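Local coordinates for breast cancer anti-estrogen resistance protein 1 (Mus musculus, PDB 5W93) that acts as a docking protein that coordinates tyrosine kinase-based signalling in cell adhesion and migration, here as its C-terminal domain in complex with a paxillin LD1 peptide, at residues A[11-14]-A[15-19]; A[30-33]-A[34-38]; A[79-82]-A[83-87]. The protein carries 2 engineered substitutions. All coordinates share one frame; numbering follows the deposited sequence.

Contact 1 of 3, residues A[11-14]-A[15-19]. Engineered in segment 15-19: Ala18 (natural residue Cys).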
loop_
_atom_site.group_PDB
_atom_site.type_symbol
_atom_site.label_atom_id
_atom_site.label_comp_id
_atom_site.label_asym_id
_atom_site.label_seq_id
_atom_site.Cartn_x
_atom_site.Cartn_y
_atom_site.Cartn_z
ATOM N N LEU A 11 6.089 18.905 1.475
ATOM C CA LEU A 11 4.959 18.165 2.013
ATOM C C LEU A 11 3.680 18.463 1.235
ATOM O O LEU A 11 2.927 17.544 0.930
ATOM C CB LEU A 11 4.767 18.473 3.501
ATOM C CG LEU A 11 5.786 17.840 4.456
ATOM C CD1 LEU A 11 5.678 18.419 5.863
ATOM C CD2 LEU A 11 5.595 16.318 4.501
ATOM N N LEU A 12 3.430 19.737 0.915
ATOM C CA LEU A 12 2.232 20.088 0.153
ATOM C C LEU A 12 2.253 19.433 -1.219
ATOM O O LEU A 12 1.238 18.914 -1.678
ATOM C CB LEU A 12 2.085 21.608 -0.005
ATOM C CG LEU A 12 1.687 22.373 1.254
ATOM C CD1 LEU A 12 1.755 23.890 1.001
ATOM C CD2 LEU A 12 0.292 21.949 1.718
ATOM N N PHE A 13 3.414 19.456 -1.866
ATOM C CA PHE A 13 3.576 18.809 -3.156
ATOM C C PHE A 13 3.297 17.290 -3.075
ATOM O O PHE A 13 2.526 16.743 -3.868
ATOM C CB PHE A 13 4.988 19.045 -3.691
ATOM C CG PHE A 13 5.223 18.434 -5.038
ATOM C CD1 PHE A 13 4.775 19.077 -6.188
ATOM C CD2 PHE A 13 5.898 17.234 -5.163
ATOM C CE1 PHE A 13 4.984 18.523 -7.428
ATOM C CE2 PHE A 13 6.107 16.670 -6.404
ATOM C CZ PHE A 13 5.645 17.319 -7.540
ATOM N N TYR A 14 3.926 16.602 -2.135
ATOM C CA TYR A 14 3.742 15.152 -2.110
ATOM C C TYR A 14 2.395 14.736 -1.518
ATOM O O TYR A 14 1.914 13.640 -1.808
ATOM C CB TYR A 14 4.914 14.469 -1.398
ATOM C CG TYR A 14 6.044 14.312 -2.390
ATOM C CD1 TYR A 14 5.951 13.396 -3.428
ATOM C CD2 TYR A 14 7.159 15.130 -2.342
ATOM C CE1 TYR A 14 6.963 13.269 -4.367
ATOM C CE2 TYR A 14 8.179 15.016 -3.284
ATOM C CZ TYR A 14 8.074 14.088 -4.290
ATOM O OH TYR A 14 9.093 13.972 -5.219
ATOM N N LEU A 15 1.761 15.622 -0.749
ATOM C CA LEU A 15 0.366 15.411 -0.341
ATOM C C LEU A 15 -0.521 15.324 -1.581
ATOM O O LEU A 15 -1.373 14.455 -1.696
ATOM C CB LEU A 15 -0.126 16.539 0.576
ATOM C CG LEU A 15 -1.608 16.515 0.980
ATOM C CD1 LEU A 15 -1.957 15.201 1.702
ATOM C CD2 LEU A 15 -1.968 17.712 1.869
ATOM N N GLU A 16 -0.314 16.249 -2.512
ATOM C CA GLU A 16 -1.061 16.246 -3.761
ATOM C C GLU A 16 -0.828 14.953 -4.553
ATOM O O GLU A 16 -1.774 14.381 -5.099
ATOM C CB GLU A 16 -0.687 17.481 -4.596
ATOM C CG GLU A 16 -1.208 17.463 -6.017
ATOM C CD GLU A 16 -0.294 16.701 -6.964
ATOM O OE1 GLU A 16 0.919 17.029 -7.023
ATOM O OE2 GLU A 16 -0.787 15.758 -7.623
ATOM N N GLN A 17 0.425 14.513 -4.638
ATOM C CA GLN A 17 0.756 13.261 -5.326
ATOM C C GLN A 17 0.157 12.051 -4.616
ATOM O O GLN A 17 -0.319 11.115 -5.252
ATOM C CB GLN A 17 2.266 13.078 -5.431
ATOM C CG GLN A 17 2.828 13.324 -6.805
ATOM C CD GLN A 17 4.118 12.569 -7.048
ATOM O OE1 GLN A 17 4.469 11.638 -6.306
ATOM N NE2 GLN A 17 4.832 12.958 -8.092
ATOM N N ALA A 18 0.212 12.067 -3.294
ATOM C CA ALA A 18 -0.390 10.995 -2.501
ATOM C C ALA A 18 -1.895 10.898 -2.771
ATOM O O ALA A 18 -2.428 9.801 -2.909
ATOM C CB ALA A 18 -0.124 11.218 -1.032
ATOM N N GLU A 19 -2.569 12.046 -2.866
ATOM C CA GLU A 19 -4.021 12.070 -3.063
ATOM C C GLU A 19 -4.385 11.464 -4.415
ATOM O O GLU A 19 -5.296 10.641 -4.508
ATOM C CB GLU A 19 -4.570 13.506 -2.927
ATOM C CG GLU A 19 -4.653 13.964 -1.462
ATOM C CD GLU A 19 -4.988 15.446 -1.290
ATOM O OE1 GLU A 19 -5.004 16.186 -2.295
ATOM O OE2 GLU A 19 -5.232 15.872 -0.137
#
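Tyr14 and Gln17, three residues apart on one helix, run side by side in the same direction, and the amide oxygen of Gln17 comes up at the edge of the phenol ring, near its plane. Gln17 OE1 lies 3.6 Å from Tyr14 CE1 and 3.7 Å from Tyr14 CD1, facing the ring's C-H rim, where the slight positive charge of aromatic hydrogens suits an oxygen. Amide and ring planes stand almost perpendicular, 83° apart. Phe13 meets the same phenol from another direction: Phe13 CD2 sits 3.6 Å above the plane of the Tyr14 ring, over its centre, while Tyr14 CD2 lies at the edge of the phenylalanine ring. Tyr14 reaches its place because CG is anti to its own carbonyl carbon (chi1 -83°), which swings the ring back toward the start of the helix. Helix 5-37 belongs to a bundle of four long helices, the FAT-like C-terminal domain of the Cas family, and from Phe13 onward this part of it also lies in the divergent helix-loop-helix region. Glu16, on the exposed side, folds back at chi2 (-85°), bringing Glu16 OE1 to 4.3 Å from Phe13 CE1. Beneath the side chains, regular i to i+4 bonds set the spacing: Leu15 N donates to Leu11 O at 2.8 Å, and Ala18 N to Tyr14 O at the same length. Ala18, an engineered residue that is cysteine in nature, rests its methyl CB 3.3 Å from Tyr14 O. Farther out, Ile62 of helix 42-69 touches both Tyr14 and Gln17, while the branched, apolar Leu11 touches Leu66 of that helix and Leu134 of helix 107-135.

Contact 2 of 3, residues A[30-33]-A[34-38]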
loop_
_atom_site.group_PDB
_atom_site.type_symbol
_atom_site.label_atom_id
_atom_site.label_comp_id
_atom_site.label_asym_id
_atom_site.label_seq_id
_atom_site.Cartn_x
_atom_site.Cartn_y
_atom_site.Cartn_z
ATOM N N ASP A 30 -10.850 -1.833 -4.130
ATOM C CA ASP A 30 -12.254 -2.112 -4.438
ATOM C C ASP A 30 -12.401 -3.305 -5.374
ATOM O O ASP A 30 -13.219 -4.190 -5.141
ATOM C CB ASP A 30 -12.926 -0.901 -5.099
ATOM C CG ASP A 30 -13.205 0.233 -4.131
ATOM O OD1 ASP A 30 -13.106 0.027 -2.903
ATOM O OD2 ASP A 30 -13.543 1.340 -4.624
ATOM N N ALA A 31 -11.618 -3.301 -6.452
ATOM C CA ALA A 31 -11.675 -4.362 -7.443
ATOM C C ALA A 31 -11.256 -5.682 -6.802
ATOM O O ALA A 31 -11.844 -6.729 -7.081
ATOM C CB ALA A 31 -10.794 -4.037 -8.637
ATOM N N PHE A 32 -10.242 -5.623 -5.936
ATOM C CA PHE A 32 -9.786 -6.808 -5.223
ATOM C C PHE A 32 -10.903 -7.366 -4.327
ATOM O O PHE A 32 -11.179 -8.563 -4.360
ATOM C CB PHE A 32 -8.532 -6.510 -4.385
ATOM C CG PHE A 32 -8.144 -7.644 -3.464
ATOM C CD1 PHE A 32 -7.338 -8.683 -3.916
ATOM C CD2 PHE A 32 -8.593 -7.672 -2.156
ATOM C CE1 PHE A 32 -6.997 -9.735 -3.064
ATOM C CE2 PHE A 32 -8.254 -8.718 -1.311
ATOM C CZ PHE A 32 -7.460 -9.744 -1.769
ATOM N N PHE A 33 -11.547 -6.507 -3.538
ATOM C CA PHE A 33 -12.610 -6.964 -2.643
ATOM C C PHE A 33 -13.762 -7.586 -3.415
ATOM O O PHE A 33 -14.330 -8.584 -2.978
ATOM C CB PHE A 33 -13.142 -5.822 -1.772
ATOM C CG PHE A 33 -12.186 -5.371 -0.703
ATOM C CD1 PHE A 33 -11.271 -6.251 -0.148
ATOM C CD2 PHE A 33 -12.212 -4.058 -0.246
ATOM C CE1 PHE A 33 -10.386 -5.833 0.841
ATOM C CE2 PHE A 33 -11.346 -3.639 0.746
ATOM C CZ PHE A 33 -10.427 -4.524 1.289
ATOM N N THR A 34 -14.086 -7.000 -4.569
ATOM C CA THR A 34 -15.168 -7.498 -5.422
ATOM C C THR A 34 -14.855 -8.889 -5.982
ATOM O O THR A 34 -15.733 -9.762 -6.039
ATOM C CB THR A 34 -15.449 -6.521 -6.581
ATOM O OG1 THR A 34 -16.112 -5.361 -6.060
ATOM C CG2 THR A 34 -16.326 -7.170 -7.669
ATOM N N ALA A 35 -13.606 -9.086 -6.388
ATOM C CA ALA A 35 -13.117 -10.390 -6.828
ATOM C C ALA A 35 -13.302 -11.445 -5.748
ATOM O O ALA A 35 -13.730 -12.562 -6.034
ATOM C CB ALA A 35 -11.653 -10.306 -7.227
ATOM N N VAL A 36 -12.987 -11.096 -4.507
ATOM C CA VAL A 36 -13.123 -12.058 -3.427
ATOM C C VAL A 36 -14.599 -12.286 -3.086
ATOM O O VAL A 36 -15.009 -13.415 -2.800
ATOM C CB VAL A 36 -12.334 -11.633 -2.169
ATOM C CG1 VAL A 36 -12.620 -12.586 -1.013
ATOM C CG2 VAL A 36 -10.825 -11.629 -2.470
ATOM N N ALA A 37 -15.404 -11.234 -3.174
ATOM C CA ALA A 37 -16.815 -11.323 -2.805
ATOM C C ALA A 37 -17.650 -12.079 -3.847
ATOM O O ALA A 37 -18.772 -12.483 -3.560
ATOM C CB ALA A 37 -17.395 -9.920 -2.579
ATOM N N THR A 38 -17.124 -12.250 -5.057
ATOM C CA THR A 38 -17.833 -13.019 -6.075
ATOM C C THR A 38 -17.125 -14.356 -6.290
ATOM O O THR A 38 -17.258 -14.994 -7.339
ATOM C CB THR A 38 -17.960 -12.246 -7.408
ATOM O OG1 THR A 38 -16.662 -11.847 -7.867
ATOM C CG2 THR A 38 -18.815 -10.998 -7.207
#
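Val36 leans over the ring of Phe32, one helical turn earlier, and the two side chains point the same way. At its base, Val36 CB lies 3.7 Å from Phe33 O and slightly farther from Phe32 O. From there the branches divide. Val36 CG2, anti to the carbonyl carbon, turns back along the helix, passes 3.6 Å from Phe32 O and ends over one face of the Phe32 ring, a CH-pi contact 4.2 Å from the ring centroid and 23° off its normal. The methyl is offset toward the rim, and Phe32 CZ lies 3.9 Å from Val36 CG2. A beta-branched valine suits this place because one methyl can cover the ring while its side chain also packs on Val114 of helix 107-135. This is the last turn of helix 5-37, in the helix-loop-helix region of the four-helix bundle; buried Phe32 touches Val52 of helix 42-69 and Val117 of helix 107-135. Phe33 sets CE1 at the edge of that ring, in its plane. Thr38 is the first residue to leave helical angles, and Thr38 OG1 donates to Thr34 O at 2.9 Å, a fitting use of a short hydroxyl side chain where the helix ends.

Contact 3 of 3, residues A[79-82]-A[83-87]. Engineered in segment 83-87: Ser87 (natural residue Cys).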
loop_
_atom_site.group_PDB
_atom_site.type_symbol
_atom_site.label_atom_id
_atom_site.label_comp_id
_atom_site.label_asym_id
_atom_site.label_seq_id
_atom_site.Cartn_x
_atom_site.Cartn_y
_atom_site.Cartn_z
ATOM N N VAL A 79 7.227 9.822 8.326
ATOM C CA VAL A 79 7.086 9.291 6.975
ATOM C C VAL A 79 7.862 7.980 6.853
ATOM O O VAL A 79 7.403 7.041 6.207
ATOM C CB VAL A 79 7.525 10.321 5.893
ATOM C CG1 VAL A 79 6.670 11.585 5.995
ATOM C CG2 VAL A 79 8.948 10.705 6.080
ATOM N N THR A 80 9.011 7.877 7.512
ATOM C CA THR A 80 9.734 6.600 7.506
ATOM C C THR A 80 8.919 5.489 8.214
ATOM O O THR A 80 8.895 4.345 7.762
ATOM C CB THR A 80 11.128 6.747 8.159
ATOM O OG1 THR A 80 11.948 7.572 7.322
ATOM C CG2 THR A 80 11.807 5.391 8.337
ATOM N N HIS A 81 8.237 5.827 9.304
ATOM C CA HIS A 81 7.304 4.881 9.924
ATOM C C HIS A 81 6.289 4.332 8.915
ATOM O O HIS A 81 6.136 3.129 8.772
ATOM C CB HIS A 81 6.531 5.525 11.084
ATOM C CG HIS A 81 5.382 4.689 11.558
ATOM N ND1 HIS A 81 5.536 3.643 12.446
ATOM C CD2 HIS A 81 4.062 4.711 11.241
ATOM C CE1 HIS A 81 4.367 3.072 12.666
ATOM N NE2 HIS A 81 3.452 3.701 11.944
ATOM N N TYR A 82 5.593 5.223 8.212
ATOM C CA TYR A 82 4.563 4.771 7.284
ATOM C C TYR A 82 5.169 4.050 6.090
ATOM O O TYR A 82 4.605 3.069 5.630
ATOM C CB TYR A 82 3.651 5.943 6.836
ATOM C CG TYR A 82 2.658 6.243 7.934
ATOM C CD1 TYR A 82 1.579 5.385 8.167
ATOM C CD2 TYR A 82 2.843 7.318 8.794
ATOM C CE1 TYR A 82 0.698 5.604 9.212
ATOM C CE2 TYR A 82 1.959 7.545 9.853
ATOM C CZ TYR A 82 0.889 6.685 10.048
ATOM O OH TYR A 82 0.008 6.896 11.084
ATOM N N SER A 83 6.321 4.497 5.601
ATOM C CA SER A 83 6.968 3.743 4.526
ATOM C C SER A 83 7.296 2.307 4.962
ATOM O O SER A 83 7.040 1.359 4.214
ATOM C CB SER A 83 8.249 4.451 4.048
ATOM O OG SER A 83 7.941 5.719 3.474
ATOM N N ASN A 84 7.869 2.147 6.155
ATOM C CA ASN A 84 8.143 0.814 6.697
ATOM C C ASN A 84 6.873 -0.018 6.935
ATOM O O ASN A 84 6.826 -1.194 6.604
ATOM C CB ASN A 84 8.917 0.916 8.005
ATOM C CG ASN A 84 10.406 1.198 7.797
ATOM O OD1 ASN A 84 10.944 1.032 6.698
ATOM N ND2 ASN A 84 11.075 1.612 8.864
ATOM N N LEU A 85 5.857 0.604 7.525
ATOM C CA LEU A 85 4.593 -0.076 7.792
ATOM C C LEU A 85 3.938 -0.563 6.493
ATOM O O LEU A 85 3.559 -1.740 6.384
ATOM C CB LEU A 85 3.635 0.839 8.556
ATOM C CG LEU A 85 2.243 0.230 8.791
ATOM C CD1 LEU A 85 2.340 -0.991 9.716
ATOM C CD2 LEU A 85 1.249 1.264 9.319
ATOM N N LEU A 86 3.825 0.325 5.504
ATOM C CA LEU A 86 3.239 -0.060 4.219
ATOM C C LEU A 86 4.073 -1.160 3.539
ATOM O O LEU A 86 3.520 -2.078 2.942
ATOM C CB LEU A 86 3.088 1.163 3.286
ATOM C CG LEU A 86 2.197 2.295 3.836
ATOM C CD1 LEU A 86 2.078 3.486 2.882
ATOM C CD2 LEU A 86 0.816 1.808 4.246
ATOM N N SER A 87 5.395 -1.072 3.631
ATOM C CA SER A 87 6.253 -2.108 3.045
ATOM C C SER A 87 6.027 -3.460 3.711
ATOM O O SER A 87 5.991 -4.493 3.045
ATOM C CB SER A 87 7.729 -1.718 3.140
ATOM O OG SER A 87 7.988 -0.600 2.307
#
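Ser83 grips Val79 O twice: Ser83 N donates at 2.8 Å, almost head-on to the carbonyl, and the hydroxyl Ser83 OG adds a second bond at 3.1 Å from above the carbonyl plane, 41° out of it. Having OG anti to the carbonyl carbon (chi1 -64°) turns the hydroxyl back to that acceptor, so a small polar residue can be buried with its OG satisfied within its own helix. Leu86 shares this compact side, Leu86 CG being only 3.1 Å from Tyr82 O. Ser83, Leu86 and Tyr82 face the interior of the FAT-like four-helix bundle, where Leu86 reaches Val60 of helix 42-69 and Tyr82 OH bonds to Gln126 of helix 107-135. Against the buried phenol, His81 CD2 stands 3.6 Å above the centre of the Tyr82 ring. Ser87, engineered in place of the natural cysteine, repeats the serine pattern, with Ser87 OG donating to Ser83 O at 2.9 Å while Ser87 N comes to the same oxygen from the opposite face of the carbonyl plane; it also packs against an apolar side chain of the bound peptide. At the looser edge of this packed part, Leu85 CD2 stays 4.3 Å from Tyr82 CD1.

Toward solvent the fit is slacker still. Leu85 CD2 comes obliquely to the exposed His81 ring, 4.2 Å from His81 NE2. Asn84 lies alongside Thr80, with Asn84 ND2 3.9 Å from Thr80 CG2, a van der Waals touch between a methyl and an exposed amide, while the threonine hydroxyl bonds instead to Arg76 O.

Overall arrangement
All three contacts are short pieces of long helices in one four-helix bundle, following one another along the chain. Contacts 1 and 2 lie far apart on helix 5-37, their centres about 28 Å from each other and their nearest atoms about 12 Å. Contact 3, on helix 73-102, is closer to contact 1: centres about 16 Å apart, nearest atoms about 5 Å, without touching. Contacts 2 and 3 fall on opposite sides of the chain's centre, about 26 Å between their centres. Helices 42-69 and 107-135 pack against all three and so connect them. Contact 3 meets the bound peptide through engineered Ser87.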